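Local coordinates for protein agrin (Gallus gallus, PDB 1PZ7) that probably organises acetylcholine receptors at the neuromuscular junction, with a function modulated by alternative splicing and by calcium binding to its laminin G domain, at residues D76-A81 against V87-D92; Q48-E53 against L66-G71; G153-E156 against V160-K163; I114-V119 against G123-G128. All coordinates share one frame; numbering follows the deposited sequence.

Contact 1 of 4, residues D76-A81 against V87-D92; sequences DYIALA and VQMMYD. With CA (calcium ion), chain C.
Tyr77 lays its ring across Asp92: the backbone N of Asp92 sits over the middle of one ring face, and Asp92 CB comes within 3.5 Å of Tyr77 CE2. Tyr77 CG lies between backbone N and carbonyl carbon (chi1 58°), which leans the ring over the neighbouring strand 87-92, where Met90 CG meets its edge in plane. Water 2 joins the two polar ends, donating to Asp92 OD1 and lying 2.8 Å from Tyr77 OH; Asp92 OD2 turns instead to Gly94 N. On the other face, Ile78 runs alongside Tyr91 and its CD1 lies 3.9 Å from Met89 SD, while Leu80 CD2 packs on Met89 CB at 3.6 Å. Beneath these side chains, reciprocal backbone bonds join Tyr77 to Asp92, Ala79 to Met90 and Ala81 to Gln88, and water 3 donates to both Ala79 O and Gln88 O. Just ahead of the strand, Asp76 OD1 binds the calcium ion at 2.3 Å; Asp145, the carbonyls of Leu93 and Gln143, and waters 1 and 4 complete the site. The arrangement is an antiparallel beta hairpin carrying a calcium site at one end of a laminin G sandwich.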
# COMPACT_ATOMS: atom_id res chain seq x y z
N ASP A 76 -10.36 6.14 -7.84
CA ASP A 76 -9.52 5.02 -8.20
C ASP A 76 -8.64 4.73 -7.00
O ASP A 76 -8.45 5.59 -6.15
CB ASP A 76 -8.59 5.38 -9.36
CG ASP A 76 -9.30 5.54 -10.67
OD1 ASP A 76 -8.62 5.91 -11.65
OD2 ASP A 76 -10.52 5.31 -10.84
N TYR A 77 -8.08 3.54 -6.95
CA TYR A 77 -7.17 3.20 -5.87
C TYR A 77 -6.33 2.00 -6.22
O TYR A 77 -6.69 1.22 -7.09
CB TYR A 77 -7.95 2.88 -4.58
CG TYR A 77 -8.93 1.75 -4.76
CD1 TYR A 77 -8.55 0.43 -4.50
CD2 TYR A 77 -10.22 1.98 -5.21
CE1 TYR A 77 -9.43 -0.61 -4.67
CE2 TYR A 77 -11.10 0.94 -5.39
CZ TYR A 77 -10.71 -0.35 -5.12
OH TYR A 77 -11.61 -1.37 -5.31
N ILE A 78 -5.20 1.88 -5.55
CA ILE A 78 -4.40 0.68 -5.57
C ILE A 78 -3.98 0.50 -4.11
O ILE A 78 -3.57 1.46 -3.45
CB ILE A 78 -3.20 0.75 -6.55
CG1 ILE A 78 -2.44 -0.58 -6.57
CG2 ILE A 78 -2.25 1.88 -6.20
CD1 ILE A 78 -1.56 -0.73 -7.79
N ALA A 79 -4.15 -0.70 -3.59
CA ALA A 79 -3.89 -0.94 -2.19
C ALA A 79 -3.27 -2.30 -1.94
O ALA A 79 -3.49 -3.24 -2.72
CB ALA A 79 -5.18 -0.82 -1.40
N LEU A 80 -2.51 -2.39 -0.86
CA LEU A 80 -1.95 -3.64 -0.36
C LEU A 80 -2.57 -3.89 1.00
O LEU A 80 -2.67 -2.98 1.82
CB LEU A 80 -0.43 -3.54 -0.21
CG LEU A 80 0.33 -3.27 -1.50
CD1 LEU A 80 1.82 -3.13 -1.23
CD2 LEU A 80 0.07 -4.38 -2.51
N ALA A 81 -2.99 -5.13 1.24
CA ALA A 81 -3.62 -5.47 2.51
C ALA A 81 -3.35 -6.91 2.83
O ALA A 81 -3.10 -7.71 1.93
CB ALA A 81 -5.12 -5.23 2.43
N VAL A 87 -0.96 -11.45 1.81
CA VAL A 87 -0.95 -10.14 1.21
C VAL A 87 -1.65 -10.22 -0.13
O VAL A 87 -1.50 -11.18 -0.89
CB VAL A 87 0.49 -9.63 0.97
CG1 VAL A 87 0.47 -8.28 0.25
CG2 VAL A 87 1.24 -9.51 2.29
N GLN A 88 -2.46 -9.21 -0.42
CA GLN A 88 -3.06 -9.11 -1.73
C GLN A 88 -3.04 -7.66 -2.18
O GLN A 88 -3.06 -6.73 -1.37
CB GLN A 88 -4.47 -9.68 -1.75
CG GLN A 88 -5.50 -8.92 -0.95
CD GLN A 88 -6.89 -9.51 -1.11
OE1 GLN A 88 -7.87 -8.78 -1.29
NE2 GLN A 88 -6.97 -10.83 -1.07
N MET A 89 -2.98 -7.49 -3.49
CA MET A 89 -3.04 -6.18 -4.11
C MET A 89 -4.38 -6.08 -4.81
O MET A 89 -4.87 -7.05 -5.40
CB MET A 89 -1.91 -6.00 -5.11
CG MET A 89 -1.95 -4.66 -5.79
SD MET A 89 -0.45 -4.25 -6.68
CE MET A 89 -0.39 -5.57 -7.87
N MET A 90 -4.98 -4.91 -4.72
CA MET A 90 -6.26 -4.65 -5.34
C MET A 90 -6.22 -3.27 -5.95
O MET A 90 -5.69 -2.35 -5.35
CB MET A 90 -7.35 -4.73 -4.26
CG MET A 90 -8.74 -4.53 -4.74
SD MET A 90 -9.88 -4.98 -3.40
CE MET A 90 -11.30 -5.36 -4.35
N TYR A 91 -6.74 -3.13 -7.16
CA TYR A 91 -6.87 -1.82 -7.77
C TYR A 91 -8.09 -1.75 -8.67
O TYR A 91 -8.51 -2.74 -9.25
CB TYR A 91 -5.60 -1.37 -8.51
CG TYR A 91 -5.03 -2.34 -9.53
CD1 TYR A 91 -5.42 -2.29 -10.87
CD2 TYR A 91 -4.08 -3.27 -9.16
CE1 TYR A 91 -4.88 -3.17 -11.81
CE2 TYR A 91 -3.53 -4.15 -10.08
CZ TYR A 91 -3.93 -4.10 -11.40
OH TYR A 91 -3.37 -4.99 -12.29
N ASP A 92 -8.66 -0.55 -8.72
CA ASP A 92 -9.79 -0.24 -9.58
C ASP A 92 -9.39 1.06 -10.25
O ASP A 92 -9.12 2.05 -9.57
CB ASP A 92 -11.08 -0.07 -8.77
CG ASP A 92 -12.31 0.07 -9.64
OD1 ASP A 92 -13.44 -0.11 -9.13
OD2 ASP A 92 -12.24 0.35 -10.85
CA CA C . -8.70 5.77 -13.97
O HOH W 1 -11.30 6.44 -13.21
O HOH W 2 -13.96 -0.48 -6.50
O HOH W 3 -4.99 -4.91 -1.38
O HOH W 4 -9.03 6.16 -16.32

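Contact 2 of 4, residues Q48-E53 against L66-G71; sequences QSNHFE and LWSGKG
Leu66 packs its two methyls against one face of the Phe52 ring between the two sheets of the beta sandwich, so this is core packing of side chains with no hydrogen bond from one segment to the other. The strands belong to different sheets: 49-53 and 66-68 run nearly antiparallel, at 161°, with their axes 10.7 Å apart. That gap is bridged by side chains from both layers. Leu66 sets CD2 over the ring face, shifted toward the rim, in a CH-pi contact 3.9 Å from the Phe52 ring centroid and 17° off the normal. Its second methyl takes the neighbouring part of the ring, Leu66 CD1 lying 3.6 Å from Phe52 CD1, so the forked end of the leucine straddles one side of the aromatic. Phe52 holds CG anti to its carbonyl carbon (chi1 -56°), which carries the ring along the strand until CZ comes 4.0 Å from Ser68 CB. The serine therefore joins the apolar layer through its methylene. Around this pair the core continues with Ile78, which touches both Phe52 and Ser68, with Leu150 beside Leu66 and Ser68, and with Val181 against Phe52. Between Leu66 and Ser68, Trp67 faces the opposite way, stacking with Tyr77 on the outer side of its sheet. Aliphatic and aromatic groups meeting between two antiparallel sheets form the hydrophobic interior of the jelly-roll-like sandwich of laminin G domains, a fold related to that of concanavalin.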
# COMPACT_ATOMS: atom_id res chain seq x y z
N GLN A 48 0.17 5.95 -15.27
CA GLN A 48 0.28 4.77 -16.11
C GLN A 48 0.71 3.57 -15.28
O GLN A 48 0.36 2.43 -15.60
CB GLN A 48 1.32 5.01 -17.20
CG GLN A 48 0.96 6.13 -18.15
CD GLN A 48 -0.22 5.77 -19.03
OE1 GLN A 48 -0.99 6.64 -19.43
NE2 GLN A 48 -0.37 4.49 -19.32
N SER A 49 1.45 3.82 -14.21
CA SER A 49 1.99 2.74 -13.39
C SER A 49 2.09 3.08 -11.92
O SER A 49 1.94 4.24 -11.51
CB SER A 49 3.39 2.36 -13.89
OG SER A 49 4.29 3.43 -13.68
N ASN A 50 2.33 2.05 -11.12
CA ASN A 50 2.61 2.17 -9.69
C ASN A 50 3.63 1.12 -9.35
O ASN A 50 3.56 -0.00 -9.86
CB ASN A 50 1.37 1.90 -8.84
CG ASN A 50 0.30 2.96 -8.98
OD1 ASN A 50 0.37 4.02 -8.35
ND2 ASN A 50 -0.70 2.68 -9.79
N HIS A 51 4.58 1.46 -8.49
CA HIS A 51 5.57 0.50 -8.04
C HIS A 51 5.74 0.66 -6.54
O HIS A 51 5.97 1.76 -6.06
CB HIS A 51 6.91 0.70 -8.76
CG HIS A 51 6.91 0.20 -10.17
ND1 HIS A 51 6.29 0.87 -11.20
CD2 HIS A 51 7.47 -0.90 -10.72
CE1 HIS A 51 6.47 0.20 -12.33
NE2 HIS A 51 7.18 -0.88 -12.07
N PHE A 52 5.61 -0.45 -5.82
CA PHE A 52 5.76 -0.46 -4.37
C PHE A 52 6.71 -1.57 -3.96
O PHE A 52 6.63 -2.69 -4.46
CB PHE A 52 4.42 -0.73 -3.69
CG PHE A 52 3.34 0.24 -4.06
CD1 PHE A 52 3.36 1.54 -3.59
CD2 PHE A 52 2.29 -0.16 -4.87
CE1 PHE A 52 2.36 2.43 -3.93
CE2 PHE A 52 1.29 0.73 -5.20
CZ PHE A 52 1.33 2.02 -4.73
N GLU A 53 7.59 -1.25 -3.03
CA GLU A 53 8.48 -2.24 -2.43
C GLU A 53 8.55 -1.88 -0.97
O GLU A 53 8.59 -0.70 -0.62
CB GLU A 53 9.87 -2.18 -3.03
CG GLU A 53 10.03 -2.88 -4.36
CD GLU A 53 11.48 -3.22 -4.64
OE1 GLU A 53 12.09 -3.99 -3.87
OE2 GLU A 53 12.02 -2.70 -5.64
N LEU A 66 -1.18 -0.46 2.76
CA LEU A 66 -0.96 0.75 2.00
C LEU A 66 -2.17 1.03 1.13
O LEU A 66 -2.78 0.11 0.59
CB LEU A 66 0.33 0.56 1.18
CG LEU A 66 0.77 1.45 0.04
CD1 LEU A 66 2.25 1.21 -0.19
CD2 LEU A 66 -0.01 1.16 -1.23
N TRP A 67 -2.53 2.31 1.00
CA TRP A 67 -3.62 2.73 0.14
C TRP A 67 -3.14 3.95 -0.64
O TRP A 67 -2.78 4.96 -0.04
CB TRP A 67 -4.88 3.08 0.93
CG TRP A 67 -6.07 3.42 0.07
CD1 TRP A 67 -6.29 4.58 -0.64
CD2 TRP A 67 -7.21 2.59 -0.18
NE1 TRP A 67 -7.49 4.51 -1.30
CE2 TRP A 67 -8.08 3.30 -1.04
CE3 TRP A 67 -7.58 1.31 0.23
CZ2 TRP A 67 -9.28 2.77 -1.48
CZ3 TRP A 67 -8.79 0.79 -0.21
CH2 TRP A 67 -9.62 1.52 -1.05
N SER A 68 -3.13 3.84 -1.96
CA SER A 68 -2.74 4.95 -2.82
C SER A 68 -3.97 5.38 -3.61
O SER A 68 -4.54 4.58 -4.36
CB SER A 68 -1.61 4.53 -3.75
OG SER A 68 -1.29 5.57 -4.66
N GLY A 69 -4.39 6.62 -3.43
CA GLY A 69 -5.54 7.15 -4.13
C GLY A 69 -6.12 8.32 -3.36
O GLY A 69 -5.75 8.54 -2.21
N LYS A 70 -7.03 9.06 -3.99
CA LYS A 70 -7.63 10.24 -3.38
C LYS A 70 -8.48 9.92 -2.14
O LYS A 70 -8.65 10.77 -1.27
CB LYS A 70 -8.47 11.00 -4.41
CG LYS A 70 -8.95 12.36 -3.94
CD LYS A 70 -9.32 13.23 -5.13
CE LYS A 70 -9.79 14.61 -4.70
NZ LYS A 70 -10.06 15.49 -5.87
N GLY A 71 -9.01 8.71 -2.05
CA GLY A 71 -9.76 8.30 -0.87
C GLY A 71 -11.21 8.73 -0.83
O GLY A 71 -11.84 8.71 0.23

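Contact 3 of 4, residues G153-E156 against V160-K163; sequences GGME and VAHK
Met155 reaches across to Val160 and Ala161 within the long connection that leads from strand 149-152 to strand 175-181, a loop without regular secondary structure in either segment. The contact is small, burying 69 Å² in all, and the backbones stay well apart, with the CA atoms of Met155 and Val160 9.3 Å from each other. The methionine spans the gap with its terminal methyl: Met155 CE lies 3.6 Å from the carbonyl oxygen Val160 O and 4.2 Å from Ala161 CB. CG stands anti to the backbone N (chi1 -159°), and the chain then bends at both chi2 and chi3 (chi3 74°), which swings the methyl toward the second segment. In the laminin G sandwich this part of the loop folds over the outer face of the sheet that holds strand 63-68, and Trp67 is what both segments rest on. Met155 SD lies 3.3 Å from Trp67 CD2, over the indole face, a Met-aromatic contact. Val160 O approaches the same side of the ring, 3.6 Å from Trp67 CH2. The indole is thus layered between this loop and Tyr77, which packs against its opposite face. Leu64 also lies against Met155, Glu73 against Val160 and Ser169 against Ala161. At the start of the first segment, Gly153 is tied to the fold by backbone hydrogen bonds with Ile65 and Phe172.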
# COMPACT_ATOMS: atom_id res chain seq x y z
N GLY A 153 -0.28 1.85 6.71
CA GLY A 153 -0.73 1.26 7.97
C GLY A 153 -2.20 1.43 8.28
O GLY A 153 -2.71 0.89 9.26
N GLY A 154 -2.90 2.19 7.45
CA GLY A 154 -4.29 2.49 7.71
C GLY A 154 -4.72 3.61 6.80
O GLY A 154 -3.98 4.00 5.89
N MET A 155 -5.92 4.12 7.05
CA MET A 155 -6.53 5.08 6.17
C MET A 155 -7.37 6.07 6.95
O MET A 155 -7.98 5.71 7.95
CB MET A 155 -7.45 4.31 5.24
CG MET A 155 -7.79 4.98 3.97
SD MET A 155 -7.99 3.69 2.80
CE MET A 155 -9.56 2.99 3.27
N GLU A 156 -7.42 7.31 6.48
CA GLU A 156 -8.24 8.31 7.14
C GLU A 156 -9.71 8.03 6.84
O GLU A 156 -10.52 7.89 7.75
CB GLU A 156 -7.89 9.72 6.64
CG GLU A 156 -8.84 10.78 7.16
CD GLU A 156 -8.58 12.14 6.55
OE1 GLU A 156 -7.55 12.76 6.88
OE2 GLU A 156 -9.43 12.60 5.75
N VAL A 160 -14.68 4.31 2.40
CA VAL A 160 -14.24 3.76 1.13
C VAL A 160 -13.54 2.44 1.42
O VAL A 160 -12.36 2.26 1.10
CB VAL A 160 -13.28 4.71 0.41
CG1 VAL A 160 -13.02 4.21 -0.98
CG2 VAL A 160 -13.85 6.12 0.36
N ALA A 161 -14.28 1.55 2.05
CA ALA A 161 -13.81 0.22 2.41
C ALA A 161 -15.02 -0.63 2.80
O ALA A 161 -14.89 -1.81 3.12
CB ALA A 161 -12.82 0.29 3.57
N HIS A 162 -16.20 -0.03 2.77
CA HIS A 162 -17.41 -0.76 3.07
C HIS A 162 -17.64 -1.77 1.95
O HIS A 162 -18.21 -2.83 2.16
CB HIS A 162 -18.60 0.19 3.19
CG HIS A 162 -18.48 1.14 4.34
ND1 HIS A 162 -19.39 2.14 4.59
CD2 HIS A 162 -17.53 1.25 5.31
CE1 HIS A 162 -19.03 2.81 5.66
NE2 HIS A 162 -17.91 2.29 6.12
N LYS A 163 -17.17 -1.41 0.75
CA LYS A 163 -17.30 -2.27 -0.42
C LYS A 163 -16.22 -3.35 -0.47
O LYS A 163 -16.18 -4.13 -1.41
CB LYS A 163 -17.23 -1.42 -1.69
CG LYS A 163 -15.85 -0.83 -2.00
CD LYS A 163 -15.89 0.03 -3.26
CE LYS A 163 -14.57 0.71 -3.55
NZ LYS A 163 -14.68 1.62 -4.73

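Contact 4 of 4, residues I114-V119 against G123-G128; sequences IKAYRV and GSLQVG
Gly123 opens the second strand opposite Arg118, a non-hydrogen-bonded pair whose CA atoms are 4.3 Å apart. Ser124 follows in a hydrogen-bonded pair with Tyr117: Ser124 N donates to Tyr117 O at 2.8 Å, and Tyr117 N returns the bond to Ser124 O. Tyr117 tucks CG between its backbone N and carbonyl carbon (chi1 66°), which tips the ring over the serine; Ser124 CB makes a CH-pi contact 3.6 Å from the ring centroid, 20° off the normal. Ser124 OG also meets two waters: water 6 leads to Tyr117 OH, and water 5 donates to Lys115 O. Leu125 points to the other face, where its CD1 lies 3.8 Å from Ala116 CB and alongside Ile114 CG2. At Gln126 the backbone bonds to Lys115 resume in both directions, with Gln126 N to Lys115 O at 2.8 Å. Val127 then sets CG2 4.3 Å from Ile114 CG1. The hairpin is flanked by strand 45-58 on the 114-119 side and strand 133-136 on the 123-127 side. Its Ile114, Ala116 and Val127 pack inward on Val87 and Met89 of strand 86-92, while the Tyr117 ring meets that of His51.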
# COMPACT_ATOMS: atom_id res chain seq x y z
N ILE A 114 8.05 -7.39 0.13
CA ILE A 114 6.90 -7.31 -0.76
C ILE A 114 7.27 -6.44 -1.95
O ILE A 114 7.78 -5.34 -1.78
CB ILE A 114 5.67 -6.70 -0.05
CG1 ILE A 114 5.26 -7.54 1.16
CG2 ILE A 114 4.51 -6.55 -1.02
CD1 ILE A 114 4.25 -6.87 2.04
N LYS A 115 7.02 -6.94 -3.15
CA LYS A 115 7.22 -6.17 -4.37
C LYS A 115 5.91 -6.21 -5.15
O LYS A 115 5.43 -7.28 -5.53
CB LYS A 115 8.35 -6.75 -5.21
CG LYS A 115 8.49 -6.08 -6.56
CD LYS A 115 9.65 -6.64 -7.36
CE LYS A 115 10.97 -6.13 -6.84
NZ LYS A 115 12.08 -6.60 -7.71
N ALA A 116 5.31 -5.05 -5.36
CA ALA A 116 4.03 -4.98 -6.03
C ALA A 116 4.05 -3.86 -7.05
O ALA A 116 4.41 -2.73 -6.72
CB ALA A 116 2.94 -4.76 -5.03
N TYR A 117 3.65 -4.16 -8.28
CA TYR A 117 3.60 -3.12 -9.29
C TYR A 117 2.46 -3.31 -10.27
O TYR A 117 1.86 -4.39 -10.39
CB TYR A 117 4.94 -2.98 -10.03
CG TYR A 117 5.38 -4.16 -10.86
CD1 TYR A 117 6.25 -5.11 -10.35
CD2 TYR A 117 4.96 -4.30 -12.18
CE1 TYR A 117 6.67 -6.18 -11.12
CE2 TYR A 117 5.38 -5.37 -12.96
CZ TYR A 117 6.23 -6.30 -12.42
OH TYR A 117 6.65 -7.36 -13.19
N ARG A 118 2.15 -2.22 -10.96
CA ARG A 118 1.09 -2.18 -11.94
C ARG A 118 1.59 -1.35 -13.12
O ARG A 118 2.16 -0.29 -12.92
CB ARG A 118 -0.17 -1.55 -11.36
CG ARG A 118 -1.29 -1.36 -12.38
CD ARG A 118 -2.40 -0.43 -11.93
NE ARG A 118 -1.92 0.94 -11.80
CZ ARG A 118 -1.91 1.86 -12.77
NH1 ARG A 118 -2.36 1.58 -13.98
NH2 ARG A 118 -1.43 3.07 -12.51
N VAL A 119 1.39 -1.87 -14.33
CA VAL A 119 1.69 -1.14 -15.55
C VAL A 119 0.38 -1.21 -16.34
O VAL A 119 0.00 -2.29 -16.81
CB VAL A 119 2.85 -1.76 -16.36
CG1 VAL A 119 3.08 -1.00 -17.65
CG2 VAL A 119 4.13 -1.80 -15.54
N GLY A 123 -0.91 -6.27 -13.40
CA GLY A 123 -0.37 -6.21 -12.06
C GLY A 123 0.55 -7.37 -11.75
O GLY A 123 0.47 -8.43 -12.38
N SER A 124 1.42 -7.16 -10.77
CA SER A 124 2.34 -8.19 -10.31
C SER A 124 2.52 -8.04 -8.81
O SER A 124 2.68 -6.93 -8.31
CB SER A 124 3.69 -8.06 -11.00
OG SER A 124 4.61 -9.04 -10.52
N LEU A 125 2.48 -9.16 -8.11
CA LEU A 125 2.68 -9.17 -6.67
C LEU A 125 3.62 -10.31 -6.32
O LEU A 125 3.40 -11.45 -6.71
CB LEU A 125 1.35 -9.35 -5.95
CG LEU A 125 1.44 -9.48 -4.43
CD1 LEU A 125 1.99 -8.20 -3.79
CD2 LEU A 125 0.08 -9.80 -3.85
N GLN A 126 4.67 -9.99 -5.58
CA GLN A 126 5.62 -11.00 -5.13
C GLN A 126 5.99 -10.77 -3.69
O GLN A 126 6.60 -9.76 -3.35
CB GLN A 126 6.91 -11.00 -5.96
CG GLN A 126 7.92 -12.03 -5.45
CD GLN A 126 9.27 -11.98 -6.14
OE1 GLN A 126 10.21 -12.66 -5.71
NE2 GLN A 126 9.38 -11.19 -7.19
N VAL A 127 5.63 -11.72 -2.84
CA VAL A 127 6.00 -11.68 -1.44
C VAL A 127 7.11 -12.70 -1.26
O VAL A 127 7.02 -13.82 -1.77
CB VAL A 127 4.80 -12.00 -0.53
CG1 VAL A 127 5.20 -11.93 0.93
CG2 VAL A 127 3.66 -11.05 -0.82
N GLY A 128 8.18 -12.33 -0.57
CA GLY A 128 9.29 -13.25 -0.39
C GLY A 128 9.85 -13.65 -1.74
O GLY A 128 10.03 -12.81 -2.62
O HOH W 5 6.00 -8.22 -8.32
O HOH W 6 5.98 -10.15 -12.58

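Overall arrangement
Along the chain the contacts come in the order 2, 1, 4, 3. Contacts 1 and 4 are hairpins in opposite sheets of one sandwich, their centres 11 Å apart, and Met89 of the first reaches the backbone of the second. Contact 2 joins the layers: its strand 45-58 neighbours 112-119 of contact 4, and its strand 63-68 neighbours 77-83 of contact 1, 8 Å away between centres. Contact 3 lies on the outside of the sheet of contact 1, its centre about 21 Å from that of contact 4 and across the chain's centre from it. Together they span the sandwich from the loop outside one sheet to the strands of the other, with calcium bound at the start of contact 1.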